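Local coordinates for protein FMN-dependent NADH-azoreductase 1 (Bacillus anthracis, PDB 3U7I) that probably uses FMN and NADH to reduce electrophilic quinones and to cleave the azo bond of aromatic azo compounds, working as a homodimer, at residues N96-L102 with R142-Q148; N5-N11 with E42-N48; M121-F127 with N175-I179. All blocks are in the same frame, centred on the assembly; numbering follows the deposited sequence.

Contact 1: residues N96-L102 with R142-Q148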
loop_
_atom_site.group_PDB
_atom_site.type_symbol
_atom_site.label_atom_id
_atom_site.label_comp_id
_atom_site.label_asym_id
_atom_site.label_seq_id
_atom_site.Cartn_x
_atom_site.Cartn_y
_atom_site.Cartn_z
ATOM N N ASN C 96 12.846 -4.214 19.872
ATOM C CA ASN C 96 13.189 -5.542 19.360
ATOM C C ASN C 96 11.972 -6.457 19.213
ATOM O O ASN C 96 12.097 -7.608 18.787
ATOM C CB ASN C 96 14.307 -6.212 20.173
ATOM C CG ASN C 96 13.817 -6.780 21.473
ATOM O OD1 ASN C 96 13.068 -6.132 22.196
ATOM N ND2 ASN C 96 14.228 -8.008 21.779
ATOM N N THR C 97 10.799 -5.926 19.558
ATOM C CA THR C 97 9.524 -6.619 19.369
ATOM C C THR C 97 8.519 -5.640 18.751
ATOM O O THR C 97 8.336 -4.521 19.250
ATOM C CB THR C 97 8.971 -7.199 20.709
ATOM O OG1 THR C 97 9.923 -8.108 21.284
ATOM C CG2 THR C 97 7.637 -7.920 20.492
ATOM N N TYR C 98 7.888 -6.049 17.651
ATOM C CA TYR C 98 6.959 -5.179 16.934
ATOM C C TYR C 98 5.581 -5.815 16.895
ATOM O O TYR C 98 5.461 -7.025 16.693
ATOM C CB TYR C 98 7.432 -4.937 15.494
ATOM C CG TYR C 98 8.825 -4.353 15.393
ATOM C CD1 TYR C 98 9.042 -2.982 15.571
ATOM C CD2 TYR C 98 9.926 -5.168 15.122
ATOM C CE1 TYR C 98 10.320 -2.440 15.491
ATOM C CE2 TYR C 98 11.205 -4.640 15.037
ATOM C CZ TYR C 98 11.400 -3.271 15.221
ATOM O OH TYR C 98 12.674 -2.730 15.135
ATOM N N VAL C 99 4.541 -5.010 17.093
ATOM C CA VAL C 99 3.170 -5.499 16.913
ATOM C C VAL C 99 2.401 -4.599 15.945
ATOM O O VAL C 99 2.143 -3.431 16.250
ATOM C CB VAL C 99 2.394 -5.628 18.259
ATOM C CG1 VAL C 99 0.983 -6.198 18.019
ATOM C CG2 VAL C 99 3.163 -6.512 19.241
ATOM N N ILE C 100 2.047 -5.141 14.781
ATOM C CA ILE C 100 1.260 -4.405 13.793
ATOM C C ILE C 100 -0.221 -4.783 13.857
ATOM O O ILE C 100 -0.581 -5.958 13.772
ATOM C CB ILE C 100 1.798 -4.611 12.346
ATOM C CG1 ILE C 100 3.198 -3.999 12.211
ATOM C CG2 ILE C 100 0.811 -4.028 11.309
ATOM C CD1 ILE C 100 3.825 -4.133 10.828
ATOM N N VAL C 101 -1.071 -3.772 14.019
ATOM C CA VAL C 101 -2.522 -3.962 14.051
ATOM C C VAL C 101 -3.158 -3.301 12.819
ATOM O O VAL C 101 -2.984 -2.105 12.583
ATOM C CB VAL C 101 -3.144 -3.381 15.355
ATOM C CG1 VAL C 101 -4.612 -3.809 15.517
ATOM C CG2 VAL C 101 -2.303 -3.795 16.581
ATOM N N LEU C 102 -3.888 -4.078 12.030
ATOM C CA LEU C 102 -4.521 -3.520 10.840
ATOM C C LEU C 102 -5.797 -4.241 10.469
ATOM O O LEU C 102 -5.929 -5.450 10.701
ATOM C CB LEU C 102 -3.571 -3.570 9.640
ATOM C CG LEU C 102 -3.310 -4.951 9.031
ATOM C CD1 LEU C 102 -2.774 -4.829 7.604
ATOM C CD2 LEU C 102 -2.353 -5.738 9.923
ATOM N N ARG C 142 15.164 -9.694 16.246
ATOM C CA ARG C 142 13.939 -8.981 16.567
ATOM C C ARG C 142 12.731 -9.826 16.183
ATOM O O ARG C 142 12.851 -10.778 15.412
ATOM C CB ARG C 142 13.904 -7.619 15.862
ATOM C CG ARG C 142 15.152 -6.793 16.118
ATOM C CD ARG C 142 15.152 -5.462 15.388
ATOM N NE ARG C 142 16.449 -4.814 15.562
ATOM C CZ ARG C 142 16.640 -3.541 15.905
ATOM N NH1 ARG C 142 17.881 -3.085 16.036
ATOM N NH2 ARG C 142 15.613 -2.727 16.109
ATOM N N ARG C 143 11.568 -9.475 16.723
ATOM C CA ARG C 143 10.357 -10.262 16.503
ATOM C C ARG C 143 9.194 -9.392 16.037
ATOM O O ARG C 143 9.055 -8.238 16.438
ATOM C CB ARG C 143 9.948 -11.023 17.768
ATOM C CG ARG C 143 11.022 -11.895 18.371
ATOM C CD ARG C 143 11.815 -11.157 19.466
ATOM N NE ARG C 143 10.948 -10.623 20.516
ATOM C CZ ARG C 143 10.568 -11.300 21.599
ATOM N NH1 ARG C 143 10.975 -12.553 21.786
ATOM N NH2 ARG C 143 9.775 -10.725 22.497
HETATM N N MSE C 144 8.344 -9.968 15.201
HETATM C CA MSE C 144 7.195 -9.244 14.674
HETATM C C MSE C 144 5.929 -10.089 14.771
HETATM O O MSE C 144 5.923 -11.273 14.425
HETATM C CB MSE C 144 7.438 -8.808 13.220
HETATM C CG MSE C 144 6.168 -8.431 12.446
HETATM SE SE MSE C 144 5.349 -6.685 12.875
HETATM C CE MSE C 144 6.791 -5.505 12.276
ATOM N N LEU C 145 4.862 -9.462 15.256
ATOM C CA LEU C 145 3.537 -10.070 15.295
ATOM C C LEU C 145 2.579 -9.155 14.555
ATOM O O LEU C 145 2.519 -7.955 14.826
ATOM C CB LEU C 145 3.061 -10.268 16.733
ATOM C CG LEU C 145 1.637 -10.806 16.896
ATOM C CD1 LEU C 145 1.552 -12.284 16.496
ATOM C CD2 LEU C 145 1.153 -10.599 18.332
ATOM N N VAL C 146 1.836 -9.713 13.607
ATOM C CA VAL C 146 0.835 -8.938 12.884
ATOM C C VAL C 146 -0.559 -9.401 13.302
ATOM O O VAL C 146 -0.837 -10.601 13.311
ATOM C CB VAL C 146 1.003 -9.095 11.358
ATOM C CG1 VAL C 146 -0.119 -8.370 10.619
ATOM C CG2 VAL C 146 2.361 -8.581 10.918
ATOM N N ILE C 147 -1.416 -8.459 13.684
ATOM C CA ILE C 147 -2.799 -8.771 14.029
ATOM C C ILE C 147 -3.708 -8.209 12.939
ATOM O O ILE C 147 -3.907 -6.996 12.845
ATOM C CB ILE C 147 -3.194 -8.181 15.414
ATOM C CG1 ILE C 147 -2.414 -8.889 16.531
ATOM C CG2 ILE C 147 -4.695 -8.315 15.644
ATOM C CD1 ILE C 147 -2.583 -8.253 17.896
ATOM N N GLN C 148 -4.282 -9.093 12.133
ATOM C CA GLN C 148 -5.082 -8.673 10.974
ATOM C C GLN C 148 -6.522 -9.167 11.015
ATOM O O GLN C 148 -6.764 -10.373 11.100
ATOM C CB GLN C 148 -4.416 -9.156 9.672
ATOM C CG GLN C 148 -5.206 -8.881 8.384
ATOM C CD GLN C 148 -4.479 -9.390 7.140
ATOM O OE1 GLN C 148 -3.679 -8.665 6.534
ATOM N NE2 GLN C 148 -4.744 -10.641 6.759
#
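The side chains of Thr97 and Arg143 meet through a single oxygen: Arg143 NE lies 2.8 Å from Thr97 OG1, and Arg143 NH2 donates to the same OG1, which sits only 8° out of the guanidinium plane. The side-on grip is possible because the arginine chain folds back at chi2 and chi3, and it leaves NH2 able to bind also the carbonyl oxygen of Leu213. Just before strand 143-148, Arg142 runs extended from CG to NE and reaches the phenol of Tyr98, which lies on the sheet face away from Thr97, with Arg142 NH2 at 3.1 Å from Tyr98 OH and ring and guanidinium planes 10° apart. Arg142 CD approaches the ring edge, near its plane. In one of its two modelled conformers the selenomethionine Met144 bends so that its methyl CE packs on Tyr98 CB, while Met144 SE rests against Ile100 CG1 at 3.5 Å. Further along, Leu102 CD2 meets Val146 CG1 at 3.5 Å.

These side chains project from both faces of two neighbouring parallel strands of the five-stranded flavodoxin-like sheet, in register from Thr97–Arg143 to Leu102–Gln148, their axes 13° apart. Backbone bonds alternate between the strands, as where Ile100 N meets Leu145 O at 2.9 Å.

A second shell fixes the polar ends. Tyr98 OH also bonds the Phe92 carbonyl, and Arg142 pairs with Asp140 through NE and with the Lys93 carbonyl through NH2. Phe30 of helix 22-37 covers Val99 and Leu145, whereas Phe174 of helix 165-177 covers Ile100 and Met144; the Val101 side chain comes within about 4 Å of that of Ser23, a predicted FMN-binding residue.

Contact 2: residues N5-N11 with E42-N48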
loop_
_atom_site.group_PDB
_atom_site.type_symbol
_atom_site.label_atom_id
_atom_site.label_comp_id
_atom_site.label_asym_id
_atom_site.label_seq_id
_atom_site.Cartn_x
_atom_site.Cartn_y
_atom_site.Cartn_z
ATOM N N ASN C 5 15.125 -3.353 25.407
ATOM C CA ASN C 5 14.029 -4.186 25.913
ATOM C C ASN C 5 12.695 -3.463 25.757
ATOM O O ASN C 5 12.056 -3.094 26.745
ATOM C CB ASN C 5 14.255 -4.525 27.382
ATOM C CG ASN C 5 15.307 -5.585 27.575
ATOM O OD1 ASN C 5 15.268 -6.628 26.932
ATOM N ND2 ASN C 5 16.259 -5.324 28.454
ATOM N N LYS C 6 12.286 -3.262 24.510
ATOM C CA LYS C 6 11.183 -2.379 24.203
ATOM C C LYS C 6 10.305 -2.989 23.129
ATOM O O LYS C 6 10.821 -3.469 22.119
ATOM C CB LYS C 6 11.720 -1.029 23.707
ATOM C CG LYS C 6 10.608 -0.019 23.408
ATOM C CD LYS C 6 11.096 1.173 22.599
ATOM C CE LYS C 6 12.102 2.011 23.362
ATOM N NZ LYS C 6 12.243 3.358 22.729
ATOM N N THR C 7 8.989 -2.962 23.345
ATOM C CA THR C 7 8.018 -3.405 22.349
ATOM C C THR C 7 7.358 -2.187 21.733
ATOM O O THR C 7 7.018 -1.242 22.436
ATOM C CB THR C 7 6.930 -4.287 22.993
ATOM O OG1 THR C 7 7.549 -5.389 23.659
ATOM C CG2 THR C 7 5.951 -4.826 21.946
ATOM N N LEU C 8 7.177 -2.202 20.423
ATOM C CA LEU C 8 6.537 -1.076 19.764
ATOM C C LEU C 8 5.242 -1.510 19.082
ATOM O O LEU C 8 5.240 -2.412 18.244
ATOM C CB LEU C 8 7.494 -0.414 18.758
ATOM C CG LEU C 8 6.974 0.724 17.867
ATOM C CD1 LEU C 8 6.548 1.946 18.685
ATOM C CD2 LEU C 8 8.011 1.105 16.806
ATOM N N ILE C 9 4.146 -0.868 19.467
ATOM C CA ILE C 9 2.854 -1.090 18.826
ATOM C C ILE C 9 2.730 -0.149 17.632
ATOM O O ILE C 9 2.822 1.074 17.784
ATOM C CB ILE C 9 1.656 -0.823 19.793
ATOM C CG1 ILE C 9 1.935 -1.370 21.202
ATOM C CG2 ILE C 9 0.346 -1.378 19.197
ATOM C CD1 ILE C 9 2.299 -2.836 21.229
ATOM N N ILE C 10 2.540 -0.730 16.451
ATOM C CA ILE C 10 2.253 0.035 15.242
ATOM C C ILE C 10 0.786 -0.183 14.875
ATOM O O ILE C 10 0.419 -1.205 14.286
ATOM C CB ILE C 10 3.159 -0.377 14.071
ATOM C CG1 ILE C 10 4.632 -0.229 14.456
ATOM C CG2 ILE C 10 2.819 0.439 12.818
ATOM C CD1 ILE C 10 5.550 -1.213 13.740
ATOM N N ASN C 11 -0.048 0.774 15.270
ATOM C CA ASN C 11 -1.487 0.680 15.075
ATOM C C ASN C 11 -1.921 1.296 13.738
ATOM O O ASN C 11 -1.947 2.520 13.588
ATOM C CB ASN C 11 -2.200 1.356 16.246
ATOM C CG ASN C 11 -3.706 1.347 16.100
ATOM O OD1 ASN C 11 -4.257 0.779 15.149
ATOM N ND2 ASN C 11 -4.390 1.969 17.061
ATOM N N GLU C 42 11.024 -4.648 30.481
ATOM C CA GLU C 42 10.382 -4.366 29.197
ATOM C C GLU C 42 9.527 -3.113 29.244
ATOM O O GLU C 42 8.683 -2.967 30.133
ATOM C CB GLU C 42 9.494 -5.543 28.770
ATOM C CG GLU C 42 8.914 -5.399 27.364
ATOM C CD GLU C 42 9.925 -5.768 26.285
ATOM O OE1 GLU C 42 10.957 -6.378 26.625
ATOM O OE2 GLU C 42 9.688 -5.457 25.097
ATOM N N THR C 43 9.733 -2.218 28.282
ATOM C CA THR C 43 8.855 -1.069 28.135
ATOM C C THR C 43 8.076 -1.170 26.826
ATOM O O THR C 43 8.405 -1.969 25.941
ATOM C CB THR C 43 9.611 0.278 28.204
ATOM O OG1 THR C 43 10.709 0.248 27.291
ATOM C CG2 THR C 43 10.140 0.536 29.608
ATOM N N ILE C 44 7.033 -0.361 26.702
ATOM C CA ILE C 44 6.187 -0.417 25.514
ATOM C C ILE C 44 5.841 0.980 25.010
ATOM O O ILE C 44 5.491 1.865 25.794
ATOM C CB ILE C 44 4.878 -1.194 25.797
ATOM C CG1 ILE C 44 5.190 -2.612 26.298
ATOM C CG2 ILE C 44 3.985 -1.197 24.565
ATOM C CD1 ILE C 44 3.957 -3.418 26.687
ATOM N N GLU C 45 5.957 1.170 23.700
ATOM C CA GLU C 45 5.532 2.409 23.062
ATOM C C GLU C 45 4.532 2.077 21.965
ATOM O O GLU C 45 4.486 0.942 21.487
ATOM C CB GLU C 45 6.734 3.161 22.483
ATOM C CG GLU C 45 7.775 3.512 23.522
ATOM C CD GLU C 45 8.965 4.231 22.936
ATOM O OE1 GLU C 45 8.942 4.540 21.721
ATOM O OE2 GLU C 45 9.924 4.491 23.699
ATOM N N GLN C 46 3.725 3.060 21.578
ATOM C CA GLN C 46 2.740 2.869 20.516
ATOM C C GLN C 46 2.661 4.089 19.607
ATOM O O GLN C 46 2.573 5.228 20.076
ATOM C CB GLN C 46 1.354 2.575 21.100
ATOM C CG GLN C 46 0.241 2.498 20.048
ATOM C CD GLN C 46 -1.004 1.814 20.573
ATOM O OE1 GLN C 46 -0.939 1.040 21.531
ATOM N NE2 GLN C 46 -2.146 2.100 19.958
ATOM N N ILE C 47 2.687 3.844 18.304
ATOM C CA ILE C 47 2.470 4.905 17.331
ATOM C C ILE C 47 1.146 4.642 16.629
ATOM O O ILE C 47 0.882 3.530 16.171
ATOM C CB ILE C 47 3.651 5.025 16.317
ATOM C CG1 ILE C 47 3.411 6.164 15.315
ATOM C CG2 ILE C 47 3.895 3.709 15.587
ATOM C CD1 ILE C 47 4.584 6.388 14.368
ATOM N N ASN C 48 0.299 5.660 16.585
ATOM C CA ASN C 48 -1.004 5.545 15.949
ATOM C C ASN C 48 -0.937 6.186 14.577
ATOM O O ASN C 48 -0.874 7.409 14.466
ATOM C CB ASN C 48 -2.076 6.217 16.809
ATOM C CG ASN C 48 -2.370 5.451 18.090
ATOM O OD1 ASN C 48 -2.373 4.218 18.110
ATOM N ND2 ASN C 48 -2.622 6.182 19.166
#
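Ile9 CG1 packs against Ile44 CG2 at 3.9 Å, and Ile9 CB lies 3.6 Å from Gln46 CG. On the opposite face Ile10 and Ile47 lie side by side, pointing the same way, while Leu8 CD1 reaches over the Glu45 carbonyl toward Ile47 CG2. Helix 22-37, through Phe27, covers the Ile9 face; Tyr116 of helix 111-120 touches Leu8, Ile10 and Ile47. The chain order strand 6-11, helix 22-37, strand 43-48 makes this a beta-alpha-beta unit. Parallel pairing of its strands is evident from their 18° axis angle, the unbroken register from Lys6–Thr43 to Asn11–Asn48 and the alternation of backbone bonds, such as Ile9 N to Glu45 O at 2.7 Å.

The polar groups gather at the ends and along one side. Glu42 CG stands anti to its own N (chi1 -173°) and the chain then bends at chi2, carrying OE2 to 2.6 Å from Thr7 OG1, which donates to the anti side of the carboxylate; Tyr34 OH is a second partner of that hydroxyl. Lys6 NZ makes a salt bridge to Glu45 OE2 at 2.8 Å, approaching from above the carboxylate, 53° out of its plane. At the far end Asn48 OD1 accepts two amides: Gln46 NE2 at 2.8 Å, in plane on a lone pair, and Asn11 ND2 at 3.2 Å, from above the plane. Asn11 ND2 also bonds the Val16 carbonyl.

With Lys6 NZ on OE2 and Gln91 NE2 on OE1, Glu45 is probably ionised, and the in-plane Gln46 bond probably helps fix the rotation of the Asn48 amide.

Contact 3: residues M121-F127 with N175-I179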
loop_
_atom_site.group_PDB
_atom_site.type_symbol
_atom_site.label_atom_id
_atom_site.label_comp_id
_atom_site.label_asym_id
_atom_site.label_seq_id
_atom_site.Cartn_x
_atom_site.Cartn_y
_atom_site.Cartn_z
HETATM N N MSE C 121 12.152 2.370 6.260
HETATM C CA MSE C 121 13.082 1.735 5.313
HETATM C C MSE C 121 14.034 2.774 4.740
HETATM O O MSE C 121 13.734 3.416 3.722
HETATM C CB MSE C 121 12.346 0.992 4.197
HETATM C CG MSE C 121 11.646 -0.265 4.678
HETATM SE SE MSE C 121 10.738 -1.144 3.241
HETATM C CE MSE C 121 12.295 -1.606 2.153
ATOM N N ILE C 122 15.177 2.934 5.416
ATOM C CA ILE C 122 16.125 4.012 5.145
ATOM C C ILE C 122 17.531 3.438 4.979
ATOM O O ILE C 122 17.990 2.671 5.828
ATOM C CB ILE C 122 16.122 5.051 6.304
ATOM C CG1 ILE C 122 14.718 5.632 6.503
ATOM C CG2 ILE C 122 17.125 6.169 6.064
ATOM C CD1 ILE C 122 14.221 6.425 5.337
ATOM N N ALA C 123 18.203 3.799 3.884
ATOM C CA ALA C 123 19.547 3.295 3.602
ATOM C C ALA C 123 20.544 3.777 4.654
ATOM O O ALA C 123 20.445 4.903 5.155
ATOM C CB ALA C 123 19.998 3.700 2.201
ATOM N N ARG C 124 21.501 2.917 4.986
ATOM C CA ARG C 124 22.494 3.228 6.012
ATOM C C ARG C 124 21.908 3.178 7.431
ATOM O O ARG C 124 22.638 3.347 8.417
ATOM C CB ARG C 124 23.150 4.591 5.734
ATOM C CG ARG C 124 24.212 4.574 4.620
ATOM C CD ARG C 124 24.449 5.959 4.019
ATOM N NE ARG C 124 24.741 6.964 5.039
ATOM C CZ ARG C 124 24.248 8.202 5.037
ATOM N NH1 ARG C 124 24.565 9.051 6.009
ATOM N NH2 ARG C 124 23.435 8.594 4.063
ATOM N N GLU C 125 20.596 2.936 7.526
ATOM C CA GLU C 125 19.905 2.873 8.812
ATOM C C GLU C 125 19.288 1.496 9.081
ATOM O O GLU C 125 19.709 0.791 9.995
ATOM C CB GLU C 125 18.837 3.974 8.920
ATOM C CG GLU C 125 19.404 5.397 9.029
ATOM C CD GLU C 125 20.109 5.653 10.364
ATOM O OE1 GLU C 125 19.866 4.904 11.335
ATOM O OE2 GLU C 125 20.907 6.608 10.446
ATOM N N THR C 126 18.287 1.107 8.295
ATOM C CA THR C 126 17.683 -0.217 8.495
ATOM C C THR C 126 18.099 -1.219 7.410
ATOM O O THR C 126 17.890 -2.430 7.545
ATOM C CB THR C 126 16.149 -0.137 8.633
ATOM O OG1 THR C 126 15.596 0.447 7.451
ATOM C CG2 THR C 126 15.767 0.730 9.848
ATOM N N PHE C 127 18.694 -0.702 6.338
ATOM C CA PHE C 127 19.266 -1.531 5.280
ATOM C C PHE C 127 20.413 -0.779 4.608
ATOM O O PHE C 127 20.575 0.432 4.800
ATOM C CB PHE C 127 18.199 -1.934 4.240
ATOM C CG PHE C 127 17.887 -0.860 3.222
ATOM C CD1 PHE C 127 18.646 -0.742 2.060
ATOM C CD2 PHE C 127 16.824 0.016 3.416
ATOM C CE1 PHE C 127 18.366 0.245 1.120
ATOM C CE2 PHE C 127 16.532 1.004 2.475
ATOM C CZ PHE C 127 17.305 1.121 1.330
ATOM N N ASN C 175 11.461 -9.415 6.623
ATOM C CA ASN C 175 12.501 -10.425 6.427
ATOM C C ASN C 175 13.723 -9.805 5.755
ATOM O O ASN C 175 14.877 -10.072 6.125
ATOM C CB ASN C 175 12.002 -11.625 5.627
ATOM C CG ASN C 175 13.021 -12.756 5.600
ATOM O OD1 ASN C 175 12.988 -13.660 6.441
ATOM N ND2 ASN C 175 13.938 -12.705 4.639
ATOM N N PHE C 176 13.455 -8.957 4.769
ATOM C CA PHE C 176 14.513 -8.187 4.132
ATOM C C PHE C 176 15.331 -7.383 5.154
ATOM O O PHE C 176 16.559 -7.431 5.145
ATOM C CB PHE C 176 13.933 -7.268 3.058
ATOM C CG PHE C 176 14.914 -6.277 2.526
ATOM C CD1 PHE C 176 16.068 -6.706 1.881
ATOM C CD2 PHE C 176 14.684 -4.915 2.664
ATOM C CE1 PHE C 176 16.983 -5.790 1.384
ATOM C CE2 PHE C 176 15.593 -3.993 2.170
ATOM C CZ PHE C 176 16.746 -4.434 1.531
ATOM N N LEU C 177 14.649 -6.644 6.028
ATOM C CA LEU C 177 15.324 -5.839 7.039
ATOM C C LEU C 177 16.139 -6.699 8.003
ATOM O O LEU C 177 17.065 -6.207 8.646
ATOM C CB LEU C 177 14.319 -4.974 7.818
ATOM C CG LEU C 177 13.625 -3.874 7.007
ATOM C CD1 LEU C 177 12.800 -2.929 7.903
ATOM C CD2 LEU C 177 14.649 -3.092 6.172
ATOM N N GLY C 178 15.790 -7.981 8.095
ATOM C CA GLY C 178 16.466 -8.911 8.988
ATOM C C GLY C 178 15.557 -9.505 10.053
ATOM O O GLY C 178 15.975 -10.345 10.856
ATOM N N ILE C 179 14.308 -9.057 10.068
ATOM C CA ILE C 179 13.345 -9.527 11.061
ATOM C C ILE C 179 12.678 -10.801 10.527
ATOM O O ILE C 179 11.758 -10.755 9.702
ATOM C CB ILE C 179 12.327 -8.405 11.445
ATOM C CG1 ILE C 179 13.081 -7.135 11.880
ATOM C CG2 ILE C 179 11.361 -8.888 12.521
ATOM C CD1 ILE C 179 12.243 -5.884 11.920
#
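Phe176 CG, anti to N (chi1 170°), sends the ring to Phe127 CB. Phe127 CG lies between N and the carbonyl carbon (chi1 80°), which turns the far end of its ring away and leaves CB and CG against Phe176. The contact joins the C-terminal end of helix 165-177 of the flavodoxin-like fold to the loop that follows helix 111-120. That helix end is a Schellman motif: Gly178, at positive phi, is the C-prime residue, Ile179 N returns to Phe174 O, and Gly178 N makes a weak bond to Asn175 O.

Phe127 CB stands 3.9 Å from Phe176 CE2. The two rings meet obliquely, with centroids 5.8 Å apart and planes at 45°, which fits neither a stack nor a T-shaped pair. The selenomethionine Met121 brings its methyl CE to 4.1 Å from Phe176 CE2, while Met121 CG faces Leu177 CD1.

The loop is folded on itself by the Ile122 carbonyl, which accepts from both Thr126 N and Glu125 N, and Thr126 OG1 is held by the Ile120 carbonyl. Further out, the Phe127 ring meets that of Tyr129 edge-to-face, and the Phe176 ring meets that of Trp159 of the second subunit, placing this packing beside the dimer interface. Leu177 CD2 completes the contact, lying 3.6 Å from Thr126 O and 3.9 Å from Thr126 OG1.

In the fold
Contacts 1 and 2 belong to one five-stranded parallel sheet and their centres lie 10 Å apart. Strand 6-11 neighbours strand 97-103, and their backbones join directly, with Val99 O 2.7 Å from Ile10 N, so the two pairs form four consecutive strands, 43-48, 6-11, 97-103 and 143-149. Contact 2 closes before contact 1 opens along the chain, whereas the segments of contacts 1 and 3 alternate. Contact 3 is about 16 Å from contact 1, centre to centre, and touches it through Ile179, which packs on Tyr98 and Met144. Sheet core and dimer-facing helix end are thereby connected; contacts 2 and 3 do not touch.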